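Local coordinates for protein myosin-4 (Saccharomyces cerevisiae, PDB 3MMI) that helps carry ASH1 and other mRNAs into the bud as a type V myosin motor recruited through SHE3, this chain being its globular tail, at residues E197-L202 and S210-I215. Sequence-based numbering, arbitrary orientation.
Sequences EFDAVL and SMHTKI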
ATOM      1  N   GLU A 197      -6.415  10.780 -12.396  1.00 23.05           N
ATOM      2  CA  GLU A 197      -5.101  11.316 -12.630  1.00 24.49           C
ATOM      3  C   GLU A 197      -4.015  10.387 -12.105  1.00 26.61           C
ATOM      4  O   GLU A 197      -2.948  10.283 -12.692  1.00 27.25           O
ATOM      5  CB  GLU A 197      -4.988  12.747 -12.060  1.00 24.77           C
ATOM      6  CG  GLU A 197      -5.811  13.751 -12.922  1.00 30.44           C
ATOM      7  CD  GLU A 197      -5.863  15.182 -12.373  1.00 32.65           C
ATOM      8  OE1 GLU A 197      -5.149  15.501 -11.386  1.00 35.12           O
ATOM      9  OE2 GLU A 197      -6.635  15.968 -12.903  1.00 26.21           O
ATOM     10  N   PHE A 198      -4.293   9.668 -11.004  1.00 25.63           N
ATOM     11  CA  PHE A 198      -3.392   8.636 -10.505  1.00 23.92           C
ATOM     12  C   PHE A 198      -3.308   7.563 -11.539  1.00 25.36           C
ATOM     13  O   PHE A 198      -2.229   7.050 -11.899  1.00 25.88           O
ATOM     14  CB  PHE A 198      -3.969   8.047  -9.198  1.00 25.23           C
ATOM     15  CG  PHE A 198      -3.070   7.111  -8.488  1.00 23.64           C
ATOM     16  CD1 PHE A 198      -1.698   7.080  -8.754  1.00 24.16           C
ATOM     17  CD2 PHE A 198      -3.564   6.330  -7.447  1.00 24.81           C
ATOM     18  CE1 PHE A 198      -0.830   6.258  -8.043  1.00 27.26           C
ATOM     19  CE2 PHE A 198      -2.723   5.450  -6.811  1.00 22.13           C
ATOM     20  CZ  PHE A 198      -1.351   5.444  -7.070  1.00 21.72           C
ATOM     21  N   ASP A 199      -4.461   7.184 -12.048  1.00 25.24           N
ATOM     22  CA  ASP A 199      -4.514   6.174 -13.073  1.00 26.86           C
ATOM     23  C   ASP A 199      -3.773   6.526 -14.399  1.00 28.90           C
ATOM     24  O   ASP A 199      -3.152   5.663 -15.032  1.00 27.23           O
ATOM     25  CB  ASP A 199      -5.975   5.887 -13.394  1.00 26.77           C
ATOM     26  CG  ASP A 199      -6.144   4.748 -14.427  1.00 34.85           C
ATOM     27  OD1 ASP A 199      -6.236   3.559 -14.047  1.00 32.01           O
ATOM     28  OD2 ASP A 199      -6.127   5.027 -15.654  1.00 44.10           O
ATOM     29  N   ALA A 200      -3.800   7.806 -14.806  1.00 31.16           N
ATOM     30  CA  ALA A 200      -3.050   8.240 -16.053  1.00 30.36           C
ATOM     31  C   ALA A 200      -1.570   8.111 -15.915  1.00 28.72           C
ATOM     32  O   ALA A 200      -0.904   7.714 -16.848  1.00 29.35           O
ATOM     33  CB  ALA A 200      -3.404   9.721 -16.418  1.00 28.72           C
ATOM     34  N   VAL A 201      -1.032   8.581 -14.779  1.00 29.94           N
ATOM     35  CA  VAL A 201       0.395   8.507 -14.501  1.00 28.81           C
ATOM     36  C   VAL A 201       0.836   7.028 -14.477  1.00 29.19           C
ATOM     37  O   VAL A 201       1.753   6.639 -15.139  1.00 28.73           O
ATOM     38  CB  VAL A 201       0.683   9.133 -13.194  1.00 30.73           C
ATOM     39  CG1 VAL A 201       2.174   8.959 -12.877  1.00 30.80           C
ATOM     40  CG2 VAL A 201       0.251  10.607 -13.163  1.00 29.81           C
ATOM     41  N   LEU A 202       0.062   6.176 -13.802  1.00 30.40           N
ATOM     42  CA  LEU A 202       0.363   4.744 -13.830  1.00 31.11           C
ATOM     43  C   LEU A 202       0.516   4.244 -15.296  1.00 31.32           C
ATOM     44  O   LEU A 202       1.517   3.574 -15.643  1.00 26.96           O
ATOM     45  CB  LEU A 202      -0.730   3.970 -13.096  1.00 31.48           C
ATOM     46  CG  LEU A 202      -0.538   3.561 -11.636  1.00 34.67           C
ATOM     47  CD1 LEU A 202       0.607   4.117 -10.952  1.00 33.15           C
ATOM     48  CD2 LEU A 202      -1.902   3.771 -10.866  1.00 33.80           C
ATOM     49  N   SER A 210      -0.705  -6.022 -13.827  1.00 31.60           N
ATOM     50  CA  SER A 210      -0.848  -6.647 -12.570  1.00 30.84           C
ATOM     51  C   SER A 210      -0.310  -5.794 -11.429  1.00 29.53           C
ATOM     52  O   SER A 210      -0.821  -5.938 -10.341  1.00 32.58           O
ATOM     53  CB  SER A 210      -0.121  -7.980 -12.585  1.00 31.08           C
ATOM     54  OG  SER A 210       1.264  -7.705 -12.854  1.00 33.83           O
ATOM     55  N   MET A 211       0.663  -4.911 -11.630  1.00 26.39           N
ATOM     56  CA  MET A 211       1.024  -4.007 -10.572  1.00 26.53           C
ATOM     57  C   MET A 211       0.061  -2.816 -10.431  1.00 27.47           C
ATOM     58  O   MET A 211      -0.086  -2.206  -9.359  1.00 29.28           O
ATOM     59  CB  MET A 211       2.466  -3.580 -10.780  1.00 26.51           C
ATOM     60  CG  MET A 211       3.124  -2.890  -9.597  1.00 36.28           C
ATOM     61  SD  MET A 211       3.256  -3.814  -7.999  1.00 41.71           S
ATOM     62  CE  MET A 211       3.723  -5.408  -8.551  1.00 41.96           C
ATOM     63  N   HIS A 212      -0.566  -2.426 -11.546  1.00 29.40           N
ATOM     64  CA  HIS A 212      -1.537  -1.306 -11.596  1.00 28.49           C
ATOM     65  C   HIS A 212      -2.748  -1.614 -10.730  1.00 25.41           C
ATOM     66  O   HIS A 212      -3.144  -0.854  -9.861  1.00 24.08           O
ATOM     67  CB  HIS A 212      -2.009  -1.191 -13.031  1.00 30.99           C
ATOM     68  CG  HIS A 212      -2.663   0.104 -13.379  1.00 31.95           C
ATOM     69  ND1 HIS A 212      -2.282   0.832 -14.486  1.00 36.01           N
ATOM     70  CD2 HIS A 212      -3.744   0.743 -12.854  1.00 35.11           C
ATOM     71  CE1 HIS A 212      -3.104   1.861 -14.634  1.00 36.78           C
ATOM     72  NE2 HIS A 212      -3.992   1.843 -13.647  1.00 34.90           N
ATOM     73  N   THR A 213      -3.272  -2.805 -10.925  1.00 26.38           N
ATOM     74  CA  THR A 213      -4.330  -3.325 -10.067  1.00 27.48           C
ATOM     75  C   THR A 213      -3.890  -3.551  -8.637  1.00 27.21           C
ATOM     76  O   THR A 213      -4.633  -3.228  -7.698  1.00 28.08           O
ATOM     77  CB  THR A 213      -4.977  -4.685 -10.605  1.00 30.01           C
ATOM     78  OG1 THR A 213      -3.979  -5.742 -10.623  1.00 40.61           O
ATOM     79  CG2 THR A 213      -5.423  -4.492 -12.002  1.00 25.27           C
ATOM     80  N   LYS A 214      -2.672  -4.042  -8.420  1.00 25.73           N
ATOM     81  CA  LYS A 214      -2.204  -4.142  -7.003  1.00 24.73           C
ATOM     82  C   LYS A 214      -2.180  -2.748  -6.324  1.00 22.33           C
ATOM     83  O   LYS A 214      -2.621  -2.587  -5.188  1.00 21.75           O
ATOM     84  CB  LYS A 214      -0.849  -4.902  -6.904  1.00 23.00           C
ATOM     85  CG  LYS A 214      -0.194  -4.760  -5.643  1.00 25.68           C
ATOM     86  CD  LYS A 214       0.928  -5.756  -5.408  1.00 26.62           C
ATOM     87  CE  LYS A 214       0.866  -6.254  -3.953  1.00 23.82           C
ATOM     88  NZ  LYS A 214       1.074  -5.215  -3.029  1.00 25.56           N
ATOM     89  N   ILE A 215      -1.599  -1.760  -7.015  1.00 22.93           N
ATOM     90  CA  ILE A 215      -1.527  -0.379  -6.484  1.00 19.82           C
ATOM     91  C   ILE A 215      -2.943   0.124  -6.075  1.00 18.71           C
ATOM     92  O   ILE A 215      -3.119   0.769  -5.021  1.00 18.07           O
ATOM     93  CB  ILE A 215      -0.817   0.592  -7.429  1.00 19.44           C
ATOM     94  CG1 ILE A 215       0.680   0.279  -7.495  1.00 22.65           C
ATOM     95  CG2 ILE A 215      -0.992   2.055  -6.855  1.00 21.93           C
ATOM     96  CD1 ILE A 215       1.431   0.767  -8.561  1.00 19.90           C
TER
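His212 NE2 donates a hydrogen bond of 2.9 Å to Asp199 OD1, tying together two antiparallel neighbours of a helical hairpin in the globular tail (dilute domain), helices 185-204 and 209-234. The N-H...O angle is 154°; the oxygen lies close to the plane of the imidazole, whereas the donor reaches it from above the carboxylate plane, the two flat groups being turned 58° apart. With CG anti to the backbone N (chi1 -163°), the His212 ring is carried across to the facing helix. Leu202 CB sits over one face of this ring, 3.8 Å from its centroid, in a CH-pi contact, while Phe216 meets the same ring at a steep interplanar angle. With an alanine in place of His212, the Asp199 carboxylate would probably lose its donor from the facing helix, and a gap would be likely to open beside Leu202 CB. The rest of the contact is apolar and largely buried; the axes of the short segments stay 11.2 Å apart, and the side chains meet between them. Phe198 also packs on Phe160 of helix 132-168 and Ile102 of helix 97-108, so the hairpin lies against both helices. On the more buried side, Leu202 CD1 lies 4.2 Å from Ile215 CD1, and the CG2 methyl of Ile215 touches Phe198 CZ at 3.4 Å, coming obliquely to the ring.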